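Ribonuclease VapC (Klebsiella pneumoniae, PDB 7BY3) probably acts as the toxin of a toxin-antitoxin pair, a magnesium-dependent endoribonuclease of the PIN-domain family. Local coordinates at residues 8-13 with 91-96; 104-107 with 111-114. All coordinates share one frame; numbering follows the deposited sequence.

Contact 1 of 2, residues 8-13 with 91-96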
# COMPACT_ATOMS: atom_id res chain seq x y z
N PHE B 8 -14.32 6.71 -1.59
CA PHE B 8 -14.01 8.07 -2.04
C PHE B 8 -12.53 8.27 -2.34
O PHE B 8 -11.67 7.95 -1.53
CB PHE B 8 -14.48 9.08 -0.99
CG PHE B 8 -15.96 9.31 -0.99
CD1 PHE B 8 -16.80 8.54 -0.20
CD2 PHE B 8 -16.52 10.29 -1.79
CE1 PHE B 8 -18.16 8.74 -0.21
CE2 PHE B 8 -17.89 10.49 -1.81
CZ PHE B 8 -18.71 9.72 -1.01
N ASP B 9 -12.26 8.81 -3.53
CA ASP B 9 -10.90 9.09 -3.97
C ASP B 9 -10.33 10.30 -3.22
O ASP B 9 -11.07 11.10 -2.65
CB ASP B 9 -10.86 9.32 -5.48
CG ASP B 9 -9.46 9.19 -6.06
OD1 ASP B 9 -8.53 8.85 -5.31
OD2 ASP B 9 -9.30 9.43 -7.28
N THR B 10 -9.00 10.41 -3.22
CA THR B 10 -8.29 11.42 -2.45
C THR B 10 -8.74 12.85 -2.73
O THR B 10 -8.86 13.66 -1.81
CB THR B 10 -6.77 11.32 -2.71
OG1 THR B 10 -6.34 9.96 -2.54
CG2 THR B 10 -6.00 12.21 -1.74
N ASN B 11 -8.99 13.17 -4.00
CA ASN B 11 -9.31 14.54 -4.40
C ASN B 11 -10.59 15.08 -3.76
O ASN B 11 -10.74 16.29 -3.58
CB ASN B 11 -9.41 14.63 -5.92
CG ASN B 11 -10.38 13.62 -6.52
OD1 ASN B 11 -9.97 12.55 -6.97
ND2 ASN B 11 -11.66 13.96 -6.52
N ILE B 12 -11.51 14.18 -3.42
CA ILE B 12 -12.77 14.59 -2.81
C ILE B 12 -12.58 14.96 -1.34
O ILE B 12 -13.11 15.98 -0.88
CB ILE B 12 -13.83 13.48 -2.92
CG1 ILE B 12 -14.15 13.23 -4.39
CG2 ILE B 12 -15.09 13.87 -2.17
CD1 ILE B 12 -15.23 12.22 -4.60
N LEU B 13 -11.83 14.15 -0.62
CA LEU B 13 -11.51 14.43 0.78
C LEU B 13 -10.74 15.74 0.90
O LEU B 13 -11.02 16.56 1.77
CB LEU B 13 -10.71 13.29 1.40
CG LEU B 13 -11.48 12.04 1.82
CD1 LEU B 13 -10.55 11.04 2.47
CD2 LEU B 13 -12.60 12.40 2.77
N ALA B 91 -4.74 2.67 -9.90
CA ALA B 91 -5.10 1.27 -10.05
C ALA B 91 -5.41 0.62 -8.71
O ALA B 91 -6.32 -0.21 -8.61
CB ALA B 91 -3.98 0.51 -10.75
N ILE B 92 -4.67 0.99 -7.68
CA ILE B 92 -4.84 0.42 -6.35
C ILE B 92 -6.16 0.85 -5.73
O ILE B 92 -6.87 0.05 -5.11
CB ILE B 92 -3.67 0.80 -5.42
CG1 ILE B 92 -2.37 0.18 -5.93
CG2 ILE B 92 -3.94 0.35 -4.00
CD1 ILE B 92 -1.13 0.67 -5.22
N ILE B 93 -6.51 2.12 -5.90
CA ILE B 93 -7.76 2.65 -5.38
C ILE B 93 -8.95 2.05 -6.13
O ILE B 93 -9.99 1.75 -5.53
CB ILE B 93 -7.79 4.19 -5.47
CG1 ILE B 93 -6.88 4.79 -4.40
CG2 ILE B 93 -9.20 4.73 -5.28
CD1 ILE B 93 -6.70 6.28 -4.50
N LEU B 94 -8.80 1.83 -7.43
CA LEU B 94 -9.83 1.19 -8.23
C LEU B 94 -9.95 -0.29 -7.88
O LEU B 94 -11.04 -0.85 -7.85
CB LEU B 94 -9.56 1.37 -9.72
CG LEU B 94 -10.60 0.79 -10.69
CD1 LEU B 94 -11.99 1.33 -10.37
CD2 LEU B 94 -10.22 1.08 -12.13
N ALA B 95 -8.81 -0.93 -7.63
CA ALA B 95 -8.78 -2.34 -7.24
C ALA B 95 -9.46 -2.54 -5.89
O ALA B 95 -10.17 -3.53 -5.68
CB ALA B 95 -7.36 -2.85 -7.19
N THR B 96 -9.24 -1.60 -4.98
CA THR B 96 -9.84 -1.63 -3.66
C THR B 96 -11.37 -1.54 -3.76
O THR B 96 -12.09 -2.26 -3.06
CB THR B 96 -9.30 -0.49 -2.78
OG1 THR B 96 -7.90 -0.68 -2.57
CG2 THR B 96 -10.01 -0.46 -1.44

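Contact 2 of 2, residues 104-107 with 111-114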
# COMPACT_ATOMS: atom_id res chain seq x y z
N LEU B 104 -16.63 3.83 -7.02
CA LEU B 104 -15.50 4.74 -6.90
C LEU B 104 -15.94 6.15 -7.28
O LEU B 104 -16.32 6.40 -8.42
CB LEU B 104 -14.33 4.29 -7.78
CG LEU B 104 -13.09 5.18 -7.74
CD1 LEU B 104 -12.64 5.40 -6.30
CD2 LEU B 104 -11.96 4.58 -8.56
N ILE B 105 -15.89 7.06 -6.32
CA ILE B 105 -16.28 8.43 -6.57
C ILE B 105 -15.02 9.28 -6.65
O ILE B 105 -14.26 9.39 -5.69
CB ILE B 105 -17.23 8.98 -5.49
CG1 ILE B 105 -18.36 7.99 -5.23
CG2 ILE B 105 -17.84 10.29 -5.93
CD1 ILE B 105 -18.12 7.13 -4.03
N THR B 106 -14.81 9.88 -7.82
CA THR B 106 -13.61 10.65 -8.08
C THR B 106 -13.91 11.78 -9.05
O THR B 106 -14.83 11.69 -9.86
CB THR B 106 -12.49 9.76 -8.67
OG1 THR B 106 -11.36 10.57 -9.03
CG2 THR B 106 -12.99 9.02 -9.91
N ARG B 107 -13.15 12.86 -8.95
CA ARG B 107 -13.28 13.96 -9.89
C ARG B 107 -12.48 13.72 -11.15
O ARG B 107 -12.52 14.53 -12.08
CB ARG B 107 -12.84 15.28 -9.25
CG ARG B 107 -13.97 16.23 -8.94
CD ARG B 107 -13.44 17.58 -8.52
NE ARG B 107 -12.87 17.53 -7.17
CZ ARG B 107 -11.57 17.43 -6.92
NH1 ARG B 107 -11.14 17.38 -5.68
NH2 ARG B 107 -10.72 17.38 -7.92
N ASP B 111 -8.66 9.99 -16.50
CA ASP B 111 -8.22 8.62 -16.29
C ASP B 111 -9.36 7.60 -16.21
O ASP B 111 -9.23 6.49 -16.73
CB ASP B 111 -7.37 8.54 -15.02
CG ASP B 111 -6.08 9.33 -15.13
OD1 ASP B 111 -5.53 9.44 -16.25
OD2 ASP B 111 -5.60 9.85 -14.09
N PHE B 112 -10.46 7.95 -15.55
CA PHE B 112 -11.47 6.96 -15.19
C PHE B 112 -12.72 6.83 -16.06
O PHE B 112 -13.57 5.98 -15.78
CB PHE B 112 -11.91 7.21 -13.75
CG PHE B 112 -10.99 6.61 -12.73
CD1 PHE B 112 -10.97 5.24 -12.53
CD2 PHE B 112 -10.14 7.40 -11.98
CE1 PHE B 112 -10.12 4.67 -11.60
CE2 PHE B 112 -9.29 6.84 -11.05
CZ PHE B 112 -9.28 5.48 -10.86
N ALA B 113 -12.86 7.65 -17.10
CA ALA B 113 -14.05 7.56 -17.94
C ALA B 113 -14.06 6.26 -18.75
O ALA B 113 -13.04 5.85 -19.30
CB ALA B 113 -14.13 8.76 -18.87
N GLY B 114 -15.22 5.61 -18.80
CA GLY B 114 -15.35 4.34 -19.50
C GLY B 114 -15.12 3.16 -18.58
O GLY B 114 -15.29 2.01 -18.98

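Contact 1 of 2, residues 8-13 with 91-96
D9 and I93 meet in the acidic centre of the PIN domain, where the end of strand 6-8 turns into helix 10-17 and faces helix 88-99. D9 is a predicted magnesium ligand. The side chain of D90, the other predicted ligand, lies about 5 Å from that of D9. I93 contributes the most surface here, and its CB points toward residues 8-13. Its CG1 branch lies beside its own backbone N (chi1 -74°), and the chain runs on extended to CD1. This methyl comes to 3.3 Å from D9 OD1, close for a methyl against a carboxylate oxygen. The two side chains cross at about a right angle. No hydrogen bond spans the segments; what the helix sets against the carboxylate here is one aliphatic side chain, I93. T10 adds a looser contact, with OG1 4.2 Å from I93 CD1. That hydroxyl is hydrogen-bonded to OG1 of T40, on helix 38-50. D9 sits at the N-cap position of its helix, but its side chain makes no capping bond. Its CG is anti to the backbone N (chi1 -162°), which swings the carboxylate toward I93. D9 OD2 bonds to T106 and to a polar side chain of another protein in the assembly. D9 OD1 is gripped from its own segment: T10 N donates to it at 2.7 Å, bent to 142° at the hydrogen and coming from above the carboxylate plane.

Contact 2 of 2, residues 104-107 with 111-114
The ring of F112 lies between the short helix 109-112 and the end of strand 103-105, against L104 and T106. The tight part is at L104. Its CD2 methyl lies 3.6 Å from F112 CE1 and equally near F112 CZ, an apolar contact at the far end of the ring. L104 CB points toward residues 111-114, and with CG anti to the backbone N (chi1 -180°) the branch carries CD2 to the ring. T106 packs less closely, on the same side of the ring plane but nearer its base: its CG2 is 3.9 Å from F112 CD2. Both side chains cross F112 at about a right angle. The methyl of T106 faces the phenyl group while OG1, set anti to the backbone N at chi1 175°, is turned to polar partners. It bonds to the backbone N of N108, and its bond to D9 ties it to the predicted metal site. One threonine thus serves both the apolar contact and the acidic site. No hydrogen bond links the two segments. Beyond F112 the chain comes to the surface, where A113 and G114 are exposed and do not touch residues 104-107. The contact belongs to a beta-alpha-beta unit in which helix 109-112 connects parallel strands 103-105 and 118-119. V118 of the second strand also touches F112, and D90 and L94 of helix 88-99 touch the F112 side chain too.

Contact 1 lies about 3 Å from the centre of the chain and contact 2 about 10 Å, measured between centres. The residues that touch are buried in both, but contact 2 runs out to exposed chain at its end. Contact 1 sets a carboxylate against an aliphatic side chain; contact 2 is chiefly methyl against aromatic ring. Strand 6-8 leads into the first and strand 103-105 carries the second, and these are neighbours in the parallel sheet. D9 N probably bonds to I105 O at 3.0 Å. Helix 88-99 serves both: I93 in contact 1 also touches L104 of contact 2.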